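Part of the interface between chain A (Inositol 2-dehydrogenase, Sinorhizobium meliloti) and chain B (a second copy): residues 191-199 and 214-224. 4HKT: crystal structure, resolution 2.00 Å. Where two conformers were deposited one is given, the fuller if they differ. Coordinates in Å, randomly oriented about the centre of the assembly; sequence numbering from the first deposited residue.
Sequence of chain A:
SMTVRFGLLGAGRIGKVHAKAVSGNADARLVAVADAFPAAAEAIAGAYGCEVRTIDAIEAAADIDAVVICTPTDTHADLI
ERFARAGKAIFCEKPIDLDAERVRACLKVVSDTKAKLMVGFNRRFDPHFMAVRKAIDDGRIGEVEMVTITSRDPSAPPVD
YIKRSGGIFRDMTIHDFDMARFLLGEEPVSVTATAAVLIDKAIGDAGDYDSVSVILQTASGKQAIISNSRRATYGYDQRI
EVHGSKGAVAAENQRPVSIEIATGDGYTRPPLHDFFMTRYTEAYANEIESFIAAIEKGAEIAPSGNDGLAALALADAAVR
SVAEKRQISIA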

# COMPACT_ATOMS: atom_id res chain seq x y z
N VAL A 191 -4.45 1.62 34.49
CA VAL A 191 -5.30 1.06 33.47
C VAL A 191 -6.63 1.79 33.46
O VAL A 191 -7.25 1.96 34.50
N THR A 192 -7.09 2.23 32.29
CA THR A 192 -8.40 2.89 32.13
C THR A 192 -9.08 2.17 30.99
O THR A 192 -8.47 1.99 29.94
N ALA A 193 -10.32 1.74 31.16
CA ALA A 193 -10.96 0.95 30.12
C ALA A 193 -12.44 1.23 29.98
O ALA A 193 -13.08 1.62 30.93
N THR A 194 -12.99 0.95 28.81
CA THR A 194 -14.40 1.03 28.56
C THR A 194 -14.79 -0.23 27.82
O THR A 194 -13.94 -0.94 27.28
N ALA A 195 -16.07 -0.54 27.79
CA ALA A 195 -16.48 -1.85 27.25
C ALA A 195 -17.95 -1.84 26.89
O ALA A 195 -18.71 -1.04 27.39
N ALA A 196 -18.33 -2.68 25.96
CA ALA A 196 -19.73 -2.75 25.58
C ALA A 196 -20.03 -4.12 24.97
O ALA A 196 -19.14 -4.89 24.66
N VAL A 197 -21.31 -4.38 24.83
CA VAL A 197 -21.80 -5.51 24.08
C VAL A 197 -22.45 -4.98 22.83
O VAL A 197 -23.59 -4.50 22.86
N LEU A 198 -21.73 -5.05 21.74
CA LEU A 198 -22.21 -4.49 20.48
C LEU A 198 -22.48 -5.51 19.42
O LEU A 198 -23.03 -5.18 18.37
N ILE A 199 -21.98 -6.72 19.62
CA ILE A 199 -21.94 -7.72 18.57
C ILE A 199 -23.02 -8.78 18.81
O ILE A 199 -23.76 -9.14 17.89
N VAL B 214 -7.46 9.40 24.68
CA VAL B 214 -8.84 9.61 25.15
C VAL B 214 -9.74 8.47 24.67
O VAL B 214 -9.55 7.98 23.60
N ILE B 215 -10.66 8.02 25.50
CA ILE B 215 -11.74 7.15 25.10
C ILE B 215 -13.07 7.85 25.38
O ILE B 215 -13.34 8.28 26.52
N LEU B 216 -13.89 7.95 24.33
CA LEU B 216 -15.24 8.43 24.38
C LEU B 216 -16.21 7.26 24.22
O LEU B 216 -15.92 6.34 23.46
N GLN B 217 -17.34 7.31 24.92
CA GLN B 217 -18.34 6.26 24.77
C GLN B 217 -19.71 6.88 24.73
O GLN B 217 -19.99 7.86 25.45
N THR B 218 -20.55 6.34 23.86
CA THR B 218 -21.90 6.80 23.67
C THR B 218 -22.82 5.99 24.56
O THR B 218 -22.41 4.95 25.13
N ALA B 219 -24.07 6.42 24.64
CA ALA B 219 -25.10 5.70 25.42
C ALA B 219 -25.29 4.28 24.94
O ALA B 219 -25.51 3.39 25.74
N SER B 220 -25.19 4.02 23.66
CA SER B 220 -25.38 2.66 23.16
C SER B 220 -24.12 1.81 23.35
O SER B 220 -24.13 0.59 23.09
N GLY B 221 -23.01 2.43 23.79
CA GLY B 221 -21.78 1.70 24.06
C GLY B 221 -20.69 1.81 23.02
O GLY B 221 -19.60 1.25 23.23
N LYS B 222 -20.99 2.45 21.89
CA LYS B 222 -20.01 2.70 20.85
C LYS B 222 -18.85 3.50 21.45
O LYS B 222 -19.08 4.34 22.32
N GLN B 223 -17.63 3.16 21.03
CA GLN B 223 -16.41 3.75 21.57
C GLN B 223 -15.49 4.39 20.53
O GLN B 223 -15.28 3.85 19.42
N ALA B 224 -14.90 5.53 20.91
CA ALA B 224 -13.94 6.23 20.08
C ALA B 224 -12.69 6.42 20.90
O ALA B 224 -12.74 6.91 21.98

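Strand 191-196 of chain A lies over the hairpin of chain B with its axis 8.3 Å from that of strand 214-218, the two strands running in nearly the same direction, at 25° to each other. Alternate side chains of strand 191-196 face chain B, and backbone carbonyls also join the contact. Thr192(A), Thr194(A), Ala196(A) and, beyond the strand end, Leu198(A) point toward chain B; Ile215(B), Gln217(B) and Gln223(B) point back.

Two direct hydrogen bonds cross the contact, both made by glutamines. Thr194(A), in the p rotamer, donates from OG1 to OE1 of Gln223(B) at 3.0 Å. Gln217(B), extended with chi1 and chi2 both t, reaches the backbone of chain A, where its NE2 donates to Ala195(A) O at 3.1 Å. The other end of the same amide works through water 1, which accepts from Ala195(A) N at 3.0 Å and donates to Gln217(B) OE1 at 2.8 Å; the Gln217(B) side chain thus engages both backbone polar groups of Ala195(A), whose own CB points away.

These amides are held in place from within chain B. Gly221(B) O accepts from Gln217(B) NE2 at 2.9 Å and from Gln223(B) NE2 at 3.1 Å, tying both side chains to the type I turn.

The remaining contacts are van der Waals, mostly aliphatic carbons against oxygen atoms. Ile215(B) (chi1 m, chi2 t) brings CG2 to 3.3 Å from Thr194(A) OG1, while its CD1 lies 4.1 Å from Thr192(A) O. Ala196(A) CB sits 3.2 Å from Gly221(B) O; Ala196(A) CA and Gly221(B) CA are 5.1 Å apart. Glycine suits this position twice over: a CB would clash with Ala196(A) CB, and the backbone angles themselves call for glycine. Leu198(A) (m, t) closes the contact over the turn, with CD2 3.5 Å from Ser220(B) O.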

# COMPACT_ATOMS: atom_id res chain seq x y z
CB VAL A 191 -5.56 -0.42 33.76
CG1 VAL A 191 -6.48 -1.01 32.74
CG2 VAL A 191 -4.24 -1.21 33.80
CB THR A 192 -8.24 4.39 31.71
OG1 THR A 192 -7.59 5.13 32.74
CG2 THR A 192 -9.58 5.03 31.43
CB ALA A 193 -10.75 -0.52 30.46
CB THR A 194 -14.75 2.22 27.68
OG1 THR A 194 -14.06 2.09 26.43
CG2 THR A 194 -14.37 3.54 28.36
CB ALA A 195 -16.17 -2.97 28.29
CB ALA A 196 -20.06 -1.66 24.60
CB VAL A 197 -22.90 -6.24 24.90
CG1 VAL A 197 -23.47 -7.42 24.10
CG2 VAL A 197 -22.33 -6.64 26.25
CB LEU A 198 -21.17 -3.51 19.94
CG LEU A 198 -20.83 -2.37 20.88
CD1 LEU A 198 -19.73 -1.49 20.34
CD2 LEU A 198 -22.03 -1.51 21.17
CB ILE A 199 -20.55 -8.37 18.50
CG1 ILE A 199 -19.55 -7.33 18.00
CG2 ILE A 199 -20.55 -9.58 17.59
CD1 ILE A 199 -18.10 -7.70 18.22
CB VAL B 214 -9.42 10.92 24.66
CG1 VAL B 214 -10.76 11.18 25.33
CG2 VAL B 214 -8.50 12.09 24.96
CB ILE B 215 -11.78 5.81 25.87
CG1 ILE B 215 -10.46 5.07 25.80
CG2 ILE B 215 -12.90 4.94 25.30
CD1 ILE B 215 -10.35 3.99 26.89
CB LEU B 216 -15.50 9.39 23.20
CG LEU B 216 -14.50 10.51 22.95
CD1 LEU B 216 -14.98 11.37 21.78
CD2 LEU B 216 -14.40 11.30 24.21
CB GLN B 217 -18.20 5.20 25.87
CG GLN B 217 -19.24 4.09 25.83
CD GLN B 217 -18.85 2.89 26.64
OE1 GLN B 217 -18.52 3.01 27.83
NE2 GLN B 217 -18.88 1.73 26.03
CB THR B 218 -22.38 6.61 22.21
OG1 THR B 218 -22.58 5.21 21.96
CG2 THR B 218 -21.37 7.18 21.26
CB ALA B 219 -26.45 6.44 25.44
CB SER B 220 -25.83 2.74 21.70
OG SER B 220 -24.88 3.42 20.93
CB LYS B 222 -20.58 3.49 19.68
CG LYS B 222 -21.76 2.87 19.00
CD LYS B 222 -22.37 3.86 18.02
CE LYS B 222 -23.33 3.20 17.02
NZ LYS B 222 -24.64 2.85 17.58
CB GLN B 223 -15.65 2.69 22.32
CG GLN B 223 -16.37 2.12 23.54
CD GLN B 223 -15.98 0.69 23.80
OE1 GLN B 223 -14.85 0.42 24.12
NE2 GLN B 223 -16.92 -0.24 23.66
CB ALA B 224 -14.47 7.59 19.63
O HOH W 1 -17.61 1.14 29.67